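Local coordinates for 3-oxoacyl-(Acyl-carrier protein) synthase (Burkholderia xenovorans, PDB 4EFI) that probably acts as a 3-oxoacyl-[acyl-carrier-protein] synthase, joining an acyl group to a malonyl unit carried by acyl carrier protein with loss of carbon dioxide, at residues S129-A134 with T178-E183; N140-G145 with L182-G187; N240-A245 with F328-G333; P247-R252 with Y334-A339; R252-A257 with D262-F267. All coordinates share one frame; numbering follows the deposited sequence. Where two conformers were deposited one is given.

Interactions 1 and 2 both join helix 130-143 to strand 176-184 of the six-stranded sheet, near opposite ends of the helix: the first is deeply buried and rests on one hydroxyl pair, whereas the second is mainly aliphatic and lies towards the surface, centres about 14 Å apart. Interactions 3, 4 and 5 follow helix 235-257 along the five-stranded sheet, meeting strands 323-331 and 335-343 and then the start of strand 266-269 and the loop before it. Interactions 3 and 4 are buried apolar packing, their centres about 8 Å apart; interaction 5, further out, adds a bridging water. Ser129 and Ser335, close together, connect interactions 1 and 4.

Interaction 1: residues S129-A134 with T178-E183; sequences SGYPQA and TMTALE
Tyr131 and Thr180 account for most of the surface that segments 129-134 and 178-183 bury against each other, and they do so through their hydroxyls. A chi1 of -169° swings the ring of Tyr131 away from its own backbone N, and the side chain extends from the first turn of helix 130-143 towards the strand, so that its OH lies 2.8 Å from Thr180 OG1 in a hydrogen bond. Thr180 comes from the opposite direction, and its OG1 sits in the plane of the tyrosine ring, at the edge. The bond makes an angle of about 113° at Tyr131 OH, between CZ and OG1. Thr180 also offers its methyl: CG2 stands 3.5 Å from Tyr131 OH, which thus meets both branches of the threonine. Leu182 and Ala134 lie further along the same interface and add only a little cover.

Thr180 belongs to strand 176-184, paired with Leu152 on one neighbouring strand and packed on Ile19 and Val22 of strand 17-26. On another side of the helix, Pro132 touches Ala337 and Ala339, so the helix is sandwiched between the two sheets, as the central helical layer of the thiolase fold is. Both hydroxyls are buried, and each gives the other a polar partner; the in-plane approach probably also limits the rotation of the phenol hydroxyl.

Interaction 2: residues N140-G145 with L182-G187; sequences NLIQTG and LETSNG
Ile142 supplies nearly the whole helix side of this contact, laying both of its methyl groups against successive residues of segment 182-187. The inner part belongs to CD1, which meets Leu182 CB at 3.6 Å and also lies 3.8 Å from Glu183 N, over the strand backbone. CG1 stands anti to the carbonyl carbon (chi1 -71°), and the chain then runs on extended, which carries CD1 towards Leu182; the two side chains cross at a slant. The other branch, CG2, rests just as tightly, 3.6 Å from Thr184 CA.

Towards the solvent the contact gives out. Thr184 is exposed, and the chain beyond it turns away from the helix. Glu183 directs its carboxylate elsewhere, to a salt bridge with Arg149. The helix finishes here in a Schellman motif: Gly145 has positive phi (77°), and its N bonds Ile142 O. Thr144 adds a side-chain bond, OG1 to Asn140 O at 3.0 Å, which reaches that carbonyl from the face opposite to the one used by Thr144 N.

Ile142 also touches Ala17 of strand 17-26 and Val150 of strand 149-156, while Leu182 packs on Met139 and Leu135, about one and two turns before Ile142, so the end of helix 130-143 lies across three adjacent strands of the six-stranded sheet.

Interaction 3: residues N240-A245 with F328-G333; sequences NFTLNA and FGFGVG
Thr242 and Phe330 have the closest CA atoms, 7.2 Å apart, where helix 235-257 passes the end of strand 323-331. The strand is extended as far as Phe330, but Gly331 takes phi 148° and psi -138°, angles at which a CB would collide with the carbonyl O of Phe330. The chain leaves the sheet just beyond it and turns back into strand 335-343, the antiparallel neighbour; the two strands form a beta hairpin within the five-stranded sheet, and helix 235-257 packs on it.

Among the side chains, Thr242 turns its methyl to the aromatic ring: CG2 lies 3.6 Å from Phe330 CD2 and 3.7 Å from Phe330 CE2, approaching obliquely, and the two side chains cross at about a right angle. CG2 can do this because it is anti to the backbone N, whereas OG1, on the other branch, bonds Ile238 O one turn earlier in the helix. The Phe330 ring also meets His270 edge-to-face and touches Leu280 of helix 274-283.

Phe241, one residue earlier on the helix, reaches towards the glycine. Its CE2 stands 4.0 Å from Gly331 N, which lies near the ring plane, so the ring edge packs against the backbone of the glycine. Phe241 is also stacked with Tyr334, just past the turn.

Helix and strand are therefore joined here by van der Waals packing of methyl and aromatic groups; the threonine hydroxyl has its partner within its own helix, and the methyl makes the closest touch on the ring.

Interaction 4: residues P247-R252 with Y334-A339; sequences PKLVSR and YSWASA
Helix 247-252 and strand 335-339 run nearly alongside each other, their axes 9.0 Å apart at an angle of 25°, and across this gap Leu249 and Ser338 have the closest CA atoms, at 7.2 Å. Leu249 is the helix residue that carries the contact. Its chi1 of 174° turns CG away from the backbone N and sends the branched end down to the strand, where the two methyls divide the work. CD1 goes to Ser338, 3.6 Å from its OG and 3.8 Å from its CB. CD2 sits over the backbone of the preceding residue, 3.9 Å from Ala337 O, and meets Trp336 CD1 at 4.1 Å, at the edge of the indole and near its plane.

Helix 235-257 forms part of an outer layer on the five-stranded sheet, while Ala337, whose side chain points away from the helix, packs on Pro132 and Gln133 of the inner helix 130-143. A sheet covered by helices on both faces fits the layered α/β architecture of the thiolase fold. Within the sheet, strand 335-343 is central, with strands 190-197 and 323-331 as its two neighbours, and Ile194 and Phe328 from them help to surround Leu249.

The polar groups beside the leucine have partners elsewhere. Ser338 OG is hydrogen-bonded to Thr253 OG1, one turn further along the helix, and Trp336 NE1 bonds Ala8 O, which anchors the indole beyond the leucine. Thr253 OG1 bonds Leu249 O as well, so its hydroxyl links the helix backbone to the strand serine.

Interaction 5: residues R252-A257 with D262-F267; sequences RTLDIA and DSYDAF
Leu254 sets its CD2 methyl against the phenol end of Tyr264, 3.4 Å from CE1 and 3.5 Å from CZ, approaching the ring obliquely. Although the leucine leaves the helix at an angle to the segment 262-267, CD1 continues its chain (chi2 175°), leaving CD2 as the branch turned to the rings, where it touches two aromatic residues. The second is Phe267, whose CE1 lies 4.2 Å from the same methyl, here at the ring edge and close to its plane. A single methyl thus touches both rings.

Tyr264 reaches back towards the helix with its hydroxyl. Ala257 CB, one turn after Leu254, stands 3.5 Å from Tyr264 OH and gives it an apolar neighbour. The polar need of this oxygen is met by a water lying in the plane of the ring: Tyr264 OH donates to it at 2.7 Å, and the water in turn donates to Leu254 O at 2.6 Å. This chain ties the phenol to a backbone carbonyl of the last helical turns and probably fixes the direction of the O-H bond. Leucine and tyrosine are therefore joined twice, by direct packing of their side chains and through the water.

Four residues separate the two segments, and the contact closes the link from helix 235-257 to strand 266-269, an outermost strand of the five-stranded sheet. Tyr264 also packs on Gln324 and Ala340, from strands 323-331 and 335-343, and Phe267 on Leu286, placing Tyr264 between the helix and the sheet.

Interaction 1: residues S129-A134 with T178-E183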
# COMPACT_ATOMS: atom_id res chain seq x y z
N SER A 129 6.11 0.47 0.46
CA SER A 129 6.54 1.57 -0.41
C SER A 129 5.97 1.43 -1.82
O SER A 129 6.29 2.22 -2.70
CB SER A 129 8.06 1.62 -0.48
OG SER A 129 8.56 0.58 -1.31
N GLY A 130 5.13 0.43 -2.02
CA GLY A 130 4.75 0.01 -3.36
C GLY A 130 3.75 0.88 -4.09
O GLY A 130 3.79 0.90 -5.32
N TYR A 131 2.85 1.57 -3.40
CA TYR A 131 1.79 2.25 -4.13
C TYR A 131 2.33 3.42 -4.97
O TYR A 131 2.00 3.51 -6.16
CB TYR A 131 0.63 2.67 -3.24
CG TYR A 131 -0.58 3.13 -4.03
CD1 TYR A 131 -1.33 2.25 -4.80
CD2 TYR A 131 -1.00 4.46 -3.98
CE1 TYR A 131 -2.42 2.66 -5.50
CE2 TYR A 131 -2.09 4.88 -4.67
CZ TYR A 131 -2.81 3.98 -5.43
OH TYR A 131 -3.93 4.44 -6.10
N PRO A 132 3.15 4.30 -4.39
CA PRO A 132 3.66 5.39 -5.24
C PRO A 132 4.49 4.88 -6.40
O PRO A 132 4.50 5.45 -7.47
CB PRO A 132 4.47 6.26 -4.27
CG PRO A 132 3.86 5.97 -2.95
CD PRO A 132 3.54 4.50 -2.98
N GLN A 133 5.22 3.78 -6.20
CA GLN A 133 6.00 3.17 -7.29
C GLN A 133 5.11 2.62 -8.39
O GLN A 133 5.44 2.76 -9.58
CB GLN A 133 6.92 2.07 -6.75
CG GLN A 133 7.89 2.56 -5.68
CD GLN A 133 9.00 1.59 -5.41
OE1 GLN A 133 9.26 1.24 -4.24
NE2 GLN A 133 9.70 1.19 -6.45
N ALA A 134 4.01 1.98 -8.01
CA ALA A 134 3.04 1.49 -8.99
C ALA A 134 2.43 2.63 -9.80
O ALA A 134 2.26 2.52 -11.02
CB ALA A 134 1.95 0.72 -8.30
N THR A 178 -6.76 -3.81 -3.70
CA THR A 178 -7.26 -2.60 -4.37
C THR A 178 -6.96 -2.65 -5.85
O THR A 178 -6.05 -3.35 -6.31
CB THR A 178 -6.62 -1.33 -3.78
OG1 THR A 178 -5.25 -1.21 -4.18
CG2 THR A 178 -6.72 -1.31 -2.26
N MET A 179 -7.77 -1.92 -6.61
CA MET A 179 -7.52 -1.70 -8.02
C MET A 179 -7.62 -0.21 -8.31
O MET A 179 -8.62 0.40 -7.96
CB MET A 179 -8.49 -2.52 -8.90
CG MET A 179 -8.04 -2.59 -10.36
SD MET A 179 -6.65 -3.74 -10.60
CE MET A 179 -7.53 -5.29 -10.72
N THR A 180 -6.60 0.32 -8.98
CA THR A 180 -6.53 1.72 -9.40
C THR A 180 -6.47 1.75 -10.92
O THR A 180 -5.70 1.00 -11.54
CB THR A 180 -5.27 2.41 -8.84
OG1 THR A 180 -5.33 2.42 -7.41
CG2 THR A 180 -5.14 3.86 -9.33
N ALA A 181 -7.29 2.61 -11.52
CA ALA A 181 -7.31 2.80 -12.98
C ALA A 181 -6.53 4.04 -13.31
O ALA A 181 -6.73 5.08 -12.69
CB ALA A 181 -8.75 2.99 -13.47
N LEU A 182 -5.66 3.93 -14.30
CA LEU A 182 -4.93 5.06 -14.86
C LEU A 182 -5.30 5.21 -16.32
O LEU A 182 -5.46 4.23 -17.02
CB LEU A 182 -3.42 4.86 -14.78
CG LEU A 182 -2.82 4.52 -13.44
CD1 LEU A 182 -1.32 4.34 -13.62
CD2 LEU A 182 -3.11 5.61 -12.40
N GLU A 183 -5.39 6.45 -16.79
CA GLU A 183 -5.73 6.73 -18.19
C GLU A 183 -4.94 7.92 -18.74
O GLU A 183 -4.61 8.85 -18.02
CB GLU A 183 -7.24 7.00 -18.36
CG GLU A 183 -7.70 6.99 -19.83
CD GLU A 183 -9.21 7.04 -20.01
OE1 GLU A 183 -9.88 7.72 -19.21
OE2 GLU A 183 -9.70 6.42 -20.98

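Interaction 2: residues N140-G145 with L182-G187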
# COMPACT_ATOMS: atom_id res chain seq x y z
N ASN A 140 4.25 6.20 -16.28
CA ASN A 140 5.33 6.15 -17.24
C ASN A 140 4.92 5.32 -18.48
O ASN A 140 5.19 5.76 -19.61
CB ASN A 140 6.59 5.56 -16.59
CG ASN A 140 7.75 5.46 -17.55
OD1 ASN A 140 8.61 6.33 -17.59
ND2 ASN A 140 7.81 4.40 -18.27
N LEU A 141 4.23 4.20 -18.28
CA LEU A 141 3.77 3.39 -19.42
C LEU A 141 2.85 4.23 -20.33
O LEU A 141 2.93 4.16 -21.55
CB LEU A 141 3.02 2.15 -18.94
CG LEU A 141 3.76 1.01 -18.22
CD1 LEU A 141 2.80 -0.10 -17.83
CD2 LEU A 141 4.86 0.48 -19.11
N ILE A 142 1.96 5.01 -19.73
CA ILE A 142 1.03 5.81 -20.49
C ILE A 142 1.76 6.97 -21.18
O ILE A 142 1.57 7.20 -22.37
CB ILE A 142 -0.10 6.30 -19.58
CG1 ILE A 142 -0.98 5.11 -19.22
CG2 ILE A 142 -0.92 7.41 -20.26
CD1 ILE A 142 -1.94 5.37 -18.07
N GLN A 143 2.62 7.67 -20.47
CA GLN A 143 3.35 8.78 -21.07
C GLN A 143 4.19 8.37 -22.28
O GLN A 143 4.30 9.15 -23.24
CB GLN A 143 4.23 9.46 -20.01
CG GLN A 143 4.99 10.66 -20.54
CD GLN A 143 5.75 11.42 -19.46
OE1 GLN A 143 5.79 11.01 -18.31
NE2 GLN A 143 6.37 12.52 -19.85
N THR A 144 4.78 7.17 -22.21
CA THR A 144 5.70 6.64 -23.24
C THR A 144 4.96 5.92 -24.36
O THR A 144 5.60 5.38 -25.29
CB THR A 144 6.80 5.67 -22.65
OG1 THR A 144 6.23 4.45 -22.15
CG2 THR A 144 7.51 6.30 -21.56
N GLY A 145 3.63 5.91 -24.28
CA GLY A 145 2.81 5.34 -25.33
C GLY A 145 2.75 3.83 -25.34
O GLY A 145 2.35 3.23 -26.34
N LEU A 182 -5.66 3.93 -14.30
CA LEU A 182 -4.93 5.06 -14.86
C LEU A 182 -5.30 5.21 -16.32
O LEU A 182 -5.46 4.23 -17.02
CB LEU A 182 -3.42 4.86 -14.78
CG LEU A 182 -2.82 4.52 -13.44
CD1 LEU A 182 -1.32 4.34 -13.62
CD2 LEU A 182 -3.11 5.61 -12.40
N GLU A 183 -5.39 6.45 -16.79
CA GLU A 183 -5.73 6.73 -18.19
C GLU A 183 -4.94 7.92 -18.74
O GLU A 183 -4.61 8.85 -18.02
CB GLU A 183 -7.24 7.00 -18.36
CG GLU A 183 -7.70 6.99 -19.83
CD GLU A 183 -9.21 7.04 -20.01
OE1 GLU A 183 -9.88 7.72 -19.21
OE2 GLU A 183 -9.70 6.42 -20.98
N THR A 184 -4.65 7.87 -20.03
CA THR A 184 -4.12 9.01 -20.74
C THR A 184 -4.99 10.25 -20.46
O THR A 184 -6.23 10.17 -20.39
CB THR A 184 -4.00 8.65 -22.27
OG1 THR A 184 -3.50 9.76 -23.01
CG2 THR A 184 -5.32 8.20 -22.83
N SER A 185 -4.33 11.40 -20.25
CA SER A 185 -4.96 12.68 -19.97
C SER A 185 -4.31 13.75 -20.82
O SER A 185 -3.13 13.66 -21.14
CB SER A 185 -4.80 13.02 -18.49
OG SER A 185 -3.45 13.21 -18.17
N ASN A 186 -5.08 14.78 -21.18
CA ASN A 186 -4.63 15.81 -22.11
C ASN A 186 -4.06 17.09 -21.48
O ASN A 186 -3.38 17.86 -22.15
CB ASN A 186 -5.77 16.21 -23.06
N GLY A 187 -4.34 17.32 -20.21
CA GLY A 187 -3.82 18.53 -19.56
C GLY A 187 -2.30 18.58 -19.50
O GLY A 187 -1.61 17.63 -19.88

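Interaction 3: residues N240-A245 with F328-G333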
# COMPACT_ATOMS: atom_id res chain seq x y z
N ASN A 240 13.63 3.87 13.70
CA ASN A 240 14.74 4.78 13.43
C ASN A 240 14.95 5.03 11.93
O ASN A 240 15.19 6.18 11.55
CB ASN A 240 16.01 4.26 14.09
CG ASN A 240 15.93 4.31 15.61
OD1 ASN A 240 15.30 5.21 16.17
ND2 ASN A 240 16.55 3.35 16.28
N PHE A 241 14.89 3.99 11.12
CA PHE A 241 14.93 4.13 9.65
C PHE A 241 13.87 5.11 9.18
O PHE A 241 14.16 6.06 8.43
CB PHE A 241 14.72 2.76 8.96
CG PHE A 241 14.05 2.84 7.58
CD1 PHE A 241 14.72 3.40 6.49
CD2 PHE A 241 12.76 2.33 7.37
CE1 PHE A 241 14.09 3.46 5.23
CE2 PHE A 241 12.14 2.40 6.11
CZ PHE A 241 12.81 2.96 5.05
N THR A 242 12.65 4.89 9.64
CA THR A 242 11.51 5.65 9.17
C THR A 242 11.62 7.13 9.59
O THR A 242 11.39 8.03 8.77
CB THR A 242 10.20 5.08 9.71
OG1 THR A 242 10.05 3.72 9.29
CG2 THR A 242 9.02 5.86 9.17
N LEU A 243 11.94 7.37 10.85
CA LEU A 243 11.91 8.73 11.40
C LEU A 243 13.00 9.58 10.77
O LEU A 243 12.93 10.82 10.80
CB LEU A 243 12.07 8.70 12.92
N ASN A 244 14.01 8.92 10.22
CA ASN A 244 15.09 9.62 9.54
C ASN A 244 14.77 9.82 8.06
O ASN A 244 14.83 10.95 7.56
CB ASN A 244 16.41 8.86 9.71
N ALA A 245 14.43 8.75 7.36
CA ALA A 245 14.25 8.82 5.92
C ALA A 245 12.97 9.53 5.48
O ALA A 245 12.97 10.25 4.47
CB ALA A 245 14.28 7.43 5.32
N PHE A 328 3.02 8.90 0.72
CA PHE A 328 4.34 8.51 1.23
C PHE A 328 4.29 7.09 1.75
O PHE A 328 3.60 6.81 2.71
CB PHE A 328 4.76 9.47 2.35
CG PHE A 328 4.72 10.90 1.94
CD1 PHE A 328 5.74 11.44 1.16
CD2 PHE A 328 3.61 11.69 2.22
CE1 PHE A 328 5.68 12.75 0.72
CE2 PHE A 328 3.55 13.00 1.77
CZ PHE A 328 4.59 13.53 1.04
N GLY A 329 5.03 6.21 1.08
CA GLY A 329 5.11 4.82 1.46
C GLY A 329 6.53 4.48 1.86
O GLY A 329 7.49 5.01 1.31
N PHE A 330 6.66 3.63 2.87
CA PHE A 330 7.96 3.25 3.39
C PHE A 330 7.86 1.87 4.03
O PHE A 330 6.80 1.48 4.50
CB PHE A 330 8.40 4.27 4.43
CG PHE A 330 7.29 4.70 5.34
CD1 PHE A 330 6.38 5.67 4.93
CD2 PHE A 330 7.13 4.13 6.58
CE1 PHE A 330 5.35 6.06 5.75
CE2 PHE A 330 6.09 4.51 7.41
CZ PHE A 330 5.20 5.48 6.99
N GLY A 331 8.97 1.15 4.08
CA GLY A 331 8.99 -0.16 4.71
C GLY A 331 9.98 -1.11 4.06
O GLY A 331 11.16 -0.79 3.94
N VAL A 332 9.44 -2.31 3.94
CA VAL A 332 10.20 -3.48 3.50
C VAL A 332 11.21 -3.13 2.40
O VAL A 332 10.85 -2.51 1.41
CB VAL A 332 9.26 -4.59 2.97
CG1 VAL A 332 10.05 -5.77 2.47
CG2 VAL A 332 8.32 -5.07 4.03
N GLY A 333 12.45 -3.56 2.57
CA GLY A 333 13.45 -3.43 1.52
C GLY A 333 14.86 -3.25 2.06
O GLY A 333 15.71 -4.10 1.85

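Interaction 4: residues P247-R252 with Y334-A339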
# COMPACT_ATOMS: atom_id res chain seq x y z
N PRO A 247 10.83 11.95 6.88
CA PRO A 247 10.69 13.41 6.88
C PRO A 247 11.48 14.09 5.76
O PRO A 247 11.01 15.06 5.17
CB PRO A 247 11.21 13.81 8.27
CG PRO A 247 10.92 12.61 9.12
CD PRO A 247 11.22 11.44 8.21
N LYS A 248 12.66 13.57 5.45
CA LYS A 248 13.47 14.07 4.34
C LYS A 248 12.77 13.85 3.00
O LYS A 248 12.79 14.70 2.12
CB LYS A 248 14.83 13.38 4.35
N LEU A 249 12.15 12.69 2.85
CA LEU A 249 11.35 12.39 1.67
C LEU A 249 10.20 13.39 1.51
O LEU A 249 9.96 13.90 0.42
CB LEU A 249 10.81 10.97 1.77
CG LEU A 249 9.83 10.53 0.68
CD1 LEU A 249 10.52 10.47 -0.67
CD2 LEU A 249 9.21 9.20 1.06
N VAL A 250 9.51 13.67 2.60
CA VAL A 250 8.38 14.59 2.55
C VAL A 250 8.87 15.98 2.14
O VAL A 250 8.30 16.60 1.24
CB VAL A 250 7.64 14.66 3.91
CG1 VAL A 250 6.59 15.76 3.90
CG2 VAL A 250 6.99 13.31 4.23
N SER A 251 9.92 16.46 2.79
CA SER A 251 10.44 17.79 2.49
C SER A 251 10.79 17.92 1.02
O SER A 251 10.39 18.86 0.34
CB SER A 251 11.67 18.07 3.36
OG SER A 251 12.23 19.34 3.07
N ARG A 252 11.55 16.96 0.51
CA ARG A 252 12.04 17.05 -0.87
C ARG A 252 10.91 16.92 -1.87
O ARG A 252 10.89 17.59 -2.91
CB ARG A 252 13.15 16.03 -1.14
CG ARG A 252 13.75 16.17 -2.52
CD ARG A 252 14.50 17.48 -2.74
NE ARG A 252 14.94 17.54 -4.14
CZ ARG A 252 15.17 18.63 -4.84
NH1 ARG A 252 15.04 19.83 -4.28
NH2 ARG A 252 15.54 18.52 -6.11
N TYR A 334 15.13 -2.15 2.77
CA TYR A 334 14.23 -1.00 2.91
C TYR A 334 13.91 -0.32 1.60
O TYR A 334 14.75 -0.25 0.69
CB TYR A 334 14.88 0.06 3.80
CG TYR A 334 15.08 -0.27 5.25
CD1 TYR A 334 14.19 -1.08 5.95
CD2 TYR A 334 16.13 0.30 5.94
CE1 TYR A 334 14.38 -1.34 7.31
CE2 TYR A 334 16.32 0.05 7.30
CZ TYR A 334 15.44 -0.75 7.96
OH TYR A 334 15.62 -1.00 9.31
N SER A 335 12.73 0.28 1.54
CA SER A 335 12.29 1.00 0.38
C SER A 335 11.41 2.16 0.85
O SER A 335 10.69 2.04 1.85
CB SER A 335 11.53 0.03 -0.53
OG SER A 335 11.07 0.67 -1.70
N TRP A 336 11.45 3.27 0.13
CA TRP A 336 10.56 4.39 0.42
C TRP A 336 10.22 5.09 -0.89
O TRP A 336 11.00 5.07 -1.84
CB TRP A 336 11.19 5.37 1.42
CG TRP A 336 12.49 5.95 1.00
CD1 TRP A 336 12.67 7.17 0.43
CD2 TRP A 336 13.79 5.38 1.16
NE1 TRP A 336 14.01 7.39 0.19
CE2 TRP A 336 14.72 6.31 0.66
CE3 TRP A 336 14.27 4.17 1.68
CZ2 TRP A 336 16.10 6.06 0.61
CZ3 TRP A 336 15.63 3.93 1.67
CH2 TRP A 336 16.53 4.87 1.14
N ALA A 337 9.04 5.71 -0.95
CA ALA A 337 8.60 6.30 -2.21
C ALA A 337 7.50 7.31 -1.96
O ALA A 337 6.68 7.14 -1.05
CB ALA A 337 8.14 5.24 -3.19
N SER A 338 7.49 8.37 -2.76
CA SER A 338 6.44 9.38 -2.70
C SER A 338 5.81 9.64 -4.05
O SER A 338 6.39 9.35 -5.10
CB SER A 338 6.99 10.69 -2.16
OG SER A 338 7.91 11.21 -3.11
N ALA A 339 4.60 10.21 -4.01
CA ALA A 339 3.91 10.75 -5.18
C ALA A 339 3.25 12.04 -4.76
O ALA A 339 2.68 12.13 -3.67
CB ALA A 339 2.87 9.78 -5.68

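Interaction 5: residues R252-A257 with D262-F267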
# COMPACT_ATOMS: atom_id res chain seq x y z
N ARG A 252 11.55 16.96 0.51
CA ARG A 252 12.04 17.05 -0.87
C ARG A 252 10.91 16.92 -1.87
O ARG A 252 10.89 17.59 -2.91
CB ARG A 252 13.15 16.03 -1.14
CG ARG A 252 13.75 16.17 -2.52
CD ARG A 252 14.50 17.48 -2.74
NE ARG A 252 14.94 17.54 -4.14
CZ ARG A 252 15.17 18.63 -4.84
NH1 ARG A 252 15.04 19.83 -4.28
NH2 ARG A 252 15.54 18.52 -6.11
N THR A 253 9.94 16.06 -1.55
CA THR A 253 8.76 15.90 -2.40
C THR A 253 8.02 17.22 -2.53
O THR A 253 7.65 17.65 -3.63
CB THR A 253 7.81 14.82 -1.84
OG1 THR A 253 8.49 13.55 -1.84
CG2 THR A 253 6.57 14.71 -2.70
N LEU A 254 7.81 17.89 -1.40
CA LEU A 254 7.12 19.18 -1.39
C LEU A 254 7.89 20.18 -2.24
O LEU A 254 7.29 20.93 -3.01
CB LEU A 254 6.98 19.70 0.04
CG LEU A 254 5.90 18.95 0.84
CD1 LEU A 254 5.84 19.40 2.29
CD2 LEU A 254 4.54 19.14 0.20
N ASP A 255 9.21 20.18 -2.12
CA ASP A 255 10.03 21.15 -2.83
C ASP A 255 9.91 20.96 -4.35
O ASP A 255 9.74 21.93 -5.09
CB ASP A 255 11.50 21.05 -2.37
CG ASP A 255 11.71 21.59 -0.96
OD1 ASP A 255 10.85 22.32 -0.44
OD2 ASP A 255 12.77 21.27 -0.36
N ILE A 256 9.98 19.72 -4.82
CA ILE A 256 9.96 19.47 -6.28
C ILE A 256 8.57 19.59 -6.93
O ILE A 256 8.46 19.82 -8.13
CB ILE A 256 10.62 18.12 -6.67
CG1 ILE A 256 9.80 16.91 -6.21
CG2 ILE A 256 12.06 18.07 -6.14
CD1 ILE A 256 10.36 15.56 -6.70
N ALA A 257 7.52 19.45 -6.13
CA ALA A 257 6.15 19.53 -6.64
C ALA A 257 5.61 20.97 -6.75
O ALA A 257 4.56 21.19 -7.35
CB ALA A 257 5.22 18.67 -5.80
N ASP A 262 0.43 24.12 2.86
CA ASP A 262 -0.94 24.34 3.31
C ASP A 262 -1.97 24.33 2.18
O ASP A 262 -3.18 24.44 2.43
CB ASP A 262 -1.02 25.64 4.13
CG ASP A 262 -0.47 25.46 5.55
OD1 ASP A 262 -0.61 24.35 6.11
OD2 ASP A 262 0.09 26.42 6.10
N SER A 263 -1.52 24.15 0.95
CA SER A 263 -2.44 24.00 -0.18
C SER A 263 -2.72 22.53 -0.55
O SER A 263 -3.46 22.25 -1.48
CB SER A 263 -1.91 24.74 -1.40
OG SER A 263 -0.83 24.06 -2.00
N TYR A 264 -2.11 21.58 0.16
CA TYR A 264 -2.45 20.17 -0.01
C TYR A 264 -3.74 19.86 0.72
O TYR A 264 -4.00 20.37 1.81
CB TYR A 264 -1.34 19.28 0.54
CG TYR A 264 -0.17 19.13 -0.42
CD1 TYR A 264 0.72 20.16 -0.63
CD2 TYR A 264 0.03 17.94 -1.11
CE1 TYR A 264 1.77 20.03 -1.50
CE2 TYR A 264 1.08 17.80 -1.99
CZ TYR A 264 1.94 18.84 -2.17
OH TYR A 264 2.98 18.69 -3.06
N ASP A 265 -4.55 18.99 0.13
CA ASP A 265 -5.78 18.56 0.75
C ASP A 265 -5.55 17.41 1.71
O ASP A 265 -6.27 17.25 2.70
CB ASP A 265 -6.81 18.20 -0.33
CG ASP A 265 -7.25 19.41 -1.09
OD1 ASP A 265 -7.89 20.29 -0.47
OD2 ASP A 265 -6.89 19.58 -2.28
N ALA A 266 -4.55 16.59 1.43
CA ALA A 266 -4.21 15.48 2.32
C ALA A 266 -2.80 15.00 2.05
O ALA A 266 -2.31 15.04 0.92
CB ALA A 266 -5.19 14.33 2.16
N PHE A 267 -2.18 14.49 3.12
CA PHE A 267 -0.91 13.78 3.08
C PHE A 267 -1.21 12.35 3.51
O PHE A 267 -1.56 12.10 4.66
CB PHE A 267 0.08 14.42 4.06
CG PHE A 267 0.33 15.89 3.78
CD1 PHE A 267 1.20 16.29 2.77
CD2 PHE A 267 -0.32 16.86 4.51
CE1 PHE A 267 1.41 17.65 2.52
CE2 PHE A 267 -0.11 18.20 4.25
CZ PHE A 267 0.74 18.59 3.26
O HOH W 1 4.68 20.80 -3.22